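Local coordinates for protein metal-dependent hydrolase (Lactobacillus plantarum, PDB 2F6K) that binds a manganese ion and probably acts as a metal-dependent decarboxylase of the amidohydrolase family, on aminocarboxymuconate semialdehyde or a related substrate, at residues L130-S134 with P135-R139. Residues are numbered along the deposited sequence; the frame is centred on the assembly and turned at random.
Sequences LYFGS and PVLER
Leu130 meets Val136 through CD1 and Leu137 through both methyl groups. With CG anti to the backbone N (chi1 -167°), its side chain reaches past the turn that follows: CD1 lies 3.7 Å from Val136 CG1 and 3.8 Å from Leu137 CD1, while CD2 sits 3.9 Å from Leu137 CD2. Leu137 therefore offers one methyl to each branch of Leu130. From Tyr131 to Ser134 the chain makes a type II beta turn, closed by Ser134 N on Tyr131 O at 3.1 Å. Within it, Phe132 adds a looser apolar contact, its CD1 standing 4.4 Å from Leu137 CD2, an oblique approach to the ring, and Gly133 takes a positive phi (103°). Ser134 ties the turn to the 3-10 segment and N-cap position that precede helix 138-145. Its carbonyl O accepts Leu137 N at 3.0 Å; the N-H...O angle of 168° is nearly straight, although the donor stands above the carbonyl plane. That O is also hydrogen-bonded to Tyr141 OH, and the Tyr141 ring packs edge-to-face with Phe132. Ser134 OG takes a weak bond from Val136 N at 3.5 Å. Tyr101 of a second subunit packs on Pro135 and Val136. In the TIM-barrel fold of this family, the segment leads from the small antiparallel hairpin of strands 126-127 and 130-131 into helix 138-145, while Phe132 also packs on barrel strand 150-154 and helix 171-189.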
ATOM      1  N   LEU A 130      -8.302   9.919   3.783  1.00 29.70           N
ATOM      2  CA  LEU A 130      -8.429  10.891   4.862  1.00 30.35           C
ATOM      3  C   LEU A 130      -9.424  10.296   5.859  1.00 28.97           C
ATOM      4  O   LEU A 130     -10.628  10.271   5.607  1.00 27.55           O
ATOM      5  CB  LEU A 130      -8.943  12.236   4.336  1.00 31.85           C
ATOM      6  CG  LEU A 130      -8.822  13.406   5.329  1.00 36.47           C
ATOM      7  CD1 LEU A 130      -9.150  14.715   4.637  1.00 36.62           C
ATOM      8  CD2 LEU A 130      -9.751  13.188   6.507  1.00 36.44           C
ATOM      9  N   TYR A 131      -8.911   9.800   6.982  1.00 26.95           N
ATOM     10  CA  TYR A 131      -9.759   9.190   7.998  1.00 26.44           C
ATOM     11  C   TYR A 131     -10.404  10.230   8.901  1.00 27.14           C
ATOM     12  O   TYR A 131      -9.779  11.234   9.260  1.00 24.15           O
ATOM     13  CB  TYR A 131      -8.953   8.184   8.841  1.00 27.43           C
ATOM     14  CG  TYR A 131      -8.751   6.857   8.143  1.00 28.68           C
ATOM     15  CD1 TYR A 131      -7.833   6.724   7.100  1.00 28.57           C
ATOM     16  CD2 TYR A 131      -9.570   5.763   8.443  1.00 30.09           C
ATOM     17  CE1 TYR A 131      -7.746   5.544   6.362  1.00 25.80           C
ATOM     18  CE2 TYR A 131      -9.494   4.578   7.709  1.00 28.41           C
ATOM     19  CZ  TYR A 131      -8.586   4.477   6.666  1.00 29.14           C
ATOM     20  OH  TYR A 131      -8.567   3.345   5.881  1.00 26.49           O
ATOM     21  N   PHE A 132     -11.659   9.991   9.270  1.00 26.79           N
ATOM     22  CA  PHE A 132     -12.345  10.942  10.118  1.00 27.30           C
ATOM     23  C   PHE A 132     -11.544  11.073  11.401  1.00 27.19           C
ATOM     24  O   PHE A 132     -10.924  10.116  11.854  1.00 27.78           O
ATOM     25  CB  PHE A 132     -13.762  10.477  10.417  1.00 27.09           C
ATOM     26  CG  PHE A 132     -14.679  11.592  10.820  1.00 31.44           C
ATOM     27  CD1 PHE A 132     -14.975  12.623   9.923  1.00 31.29           C
ATOM     28  CD2 PHE A 132     -15.241  11.626  12.094  1.00 28.38           C
ATOM     29  CE1 PHE A 132     -15.822  13.674  10.294  1.00 32.10           C
ATOM     30  CE2 PHE A 132     -16.087  12.672  12.474  1.00 28.24           C
ATOM     31  CZ  PHE A 132     -16.379  13.696  11.572  1.00 31.07           C
ATOM     32  N   GLY A 133     -11.543  12.265  11.977  1.00 28.06           N
ATOM     33  CA  GLY A 133     -10.780  12.486  13.186  1.00 30.45           C
ATOM     34  C   GLY A 133      -9.516  13.245  12.835  1.00 33.28           C
ATOM     35  O   GLY A 133      -8.898  13.866  13.696  1.00 37.16           O
ATOM     36  N   SER A 134      -9.132  13.199  11.561  1.00 32.76           N
ATOM     37  CA  SER A 134      -7.939  13.898  11.086  1.00 34.44           C
ATOM     38  C   SER A 134      -8.048  15.406  11.294  1.00 33.88           C
ATOM     39  O   SER A 134      -9.080  16.015  10.993  1.00 32.21           O
ATOM     40  CB  SER A 134      -7.688  13.586   9.610  1.00 36.49           C
ATOM     41  OG  SER A 134      -6.534  14.258   9.135  1.00 37.03           O
ATOM     42  N   PRO A 135      -6.982  16.032  11.812  1.00 31.98           N
ATOM     43  CA  PRO A 135      -7.004  17.481  12.041  1.00 31.98           C
ATOM     44  C   PRO A 135      -7.188  18.314  10.766  1.00 32.77           C
ATOM     45  O   PRO A 135      -7.323  19.543  10.820  1.00 34.31           O
ATOM     46  CB  PRO A 135      -5.671  17.743  12.749  1.00 29.24           C
ATOM     47  CG  PRO A 135      -4.807  16.590  12.328  1.00 31.52           C
ATOM     48  CD  PRO A 135      -5.758  15.432  12.368  1.00 31.36           C
ATOM     49  N   VAL A 136      -7.199  17.639   9.622  1.00 30.88           N
ATOM     50  CA  VAL A 136      -7.388  18.309   8.341  1.00 29.99           C
ATOM     51  C   VAL A 136      -8.807  18.861   8.292  1.00 30.87           C
ATOM     52  O   VAL A 136      -9.113  19.764   7.510  1.00 29.80           O
ATOM     53  CB  VAL A 136      -7.173  17.313   7.162  1.00 28.62           C
ATOM     54  CG1 VAL A 136      -7.727  17.876   5.869  1.00 28.52           C
ATOM     55  CG2 VAL A 136      -5.686  17.036   6.990  1.00 27.84           C
ATOM     56  N   LEU A 137      -9.666  18.319   9.149  1.00 32.57           N
ATOM     57  CA  LEU A 137     -11.068  18.719   9.198  1.00 33.48           C
ATOM     58  C   LEU A 137     -11.492  19.407  10.497  1.00 35.98           C
ATOM     59  O   LEU A 137     -12.676  19.434  10.820  1.00 36.28           O
ATOM     60  CB  LEU A 137     -11.951  17.485   8.970  1.00 30.13           C
ATOM     61  CG  LEU A 137     -12.351  17.036   7.554  1.00 29.93           C
ATOM     62  CD1 LEU A 137     -11.253  17.285   6.569  1.00 29.29           C
ATOM     63  CD2 LEU A 137     -12.707  15.558   7.577  1.00 29.19           C
ATOM     64  N   GLU A 138     -10.543  19.966  11.242  1.00 36.03           N
ATOM     65  CA  GLU A 138     -10.895  20.627  12.493  1.00 38.34           C
ATOM     66  C   GLU A 138     -12.033  21.629  12.358  1.00 36.93           C
ATOM     67  O   GLU A 138     -12.994  21.590  13.124  1.00 36.00           O
ATOM     68  CB  GLU A 138      -9.692  21.342  13.101  1.00 41.10           C
ATOM     69  CG  GLU A 138      -8.609  20.418  13.615  1.00 50.70           C
ATOM     70  CD  GLU A 138      -7.621  21.138  14.519  1.00 57.00           C
ATOM     71  OE1 GLU A 138      -7.302  22.322  14.237  1.00 55.73           O
ATOM     72  OE2 GLU A 138      -7.164  20.510  15.505  1.00 56.11           O
ATOM     73  N   ARG A 139     -11.933  22.533  11.392  1.00 35.77           N
ATOM     74  CA  ARG A 139     -12.979  23.534  11.222  1.00 35.36           C
ATOM     75  C   ARG A 139     -14.346  22.892  11.021  1.00 35.01           C
ATOM     76  O   ARG A 139     -15.370  23.469  11.399  1.00 35.68           O
ATOM     77  CB  ARG A 139     -12.632  24.469  10.058  1.00 35.60           C
ATOM     78  CG  ARG A 139     -11.359  25.272  10.324  1.00 37.02           C
ATOM     79  CD  ARG A 139     -11.050  26.262   9.219  1.00 37.98           C
ATOM     80  NE  ARG A 139      -9.805  26.985   9.475  1.00 45.30           N
ATOM     81  CZ  ARG A 139      -8.583  26.487   9.283  1.00 43.47           C
ATOM     82  NH1 ARG A 139      -8.420  25.254   8.824  1.00 37.17           N
ATOM     83  NH2 ARG A 139      -7.516  27.228   9.555  1.00 40.84           N
TER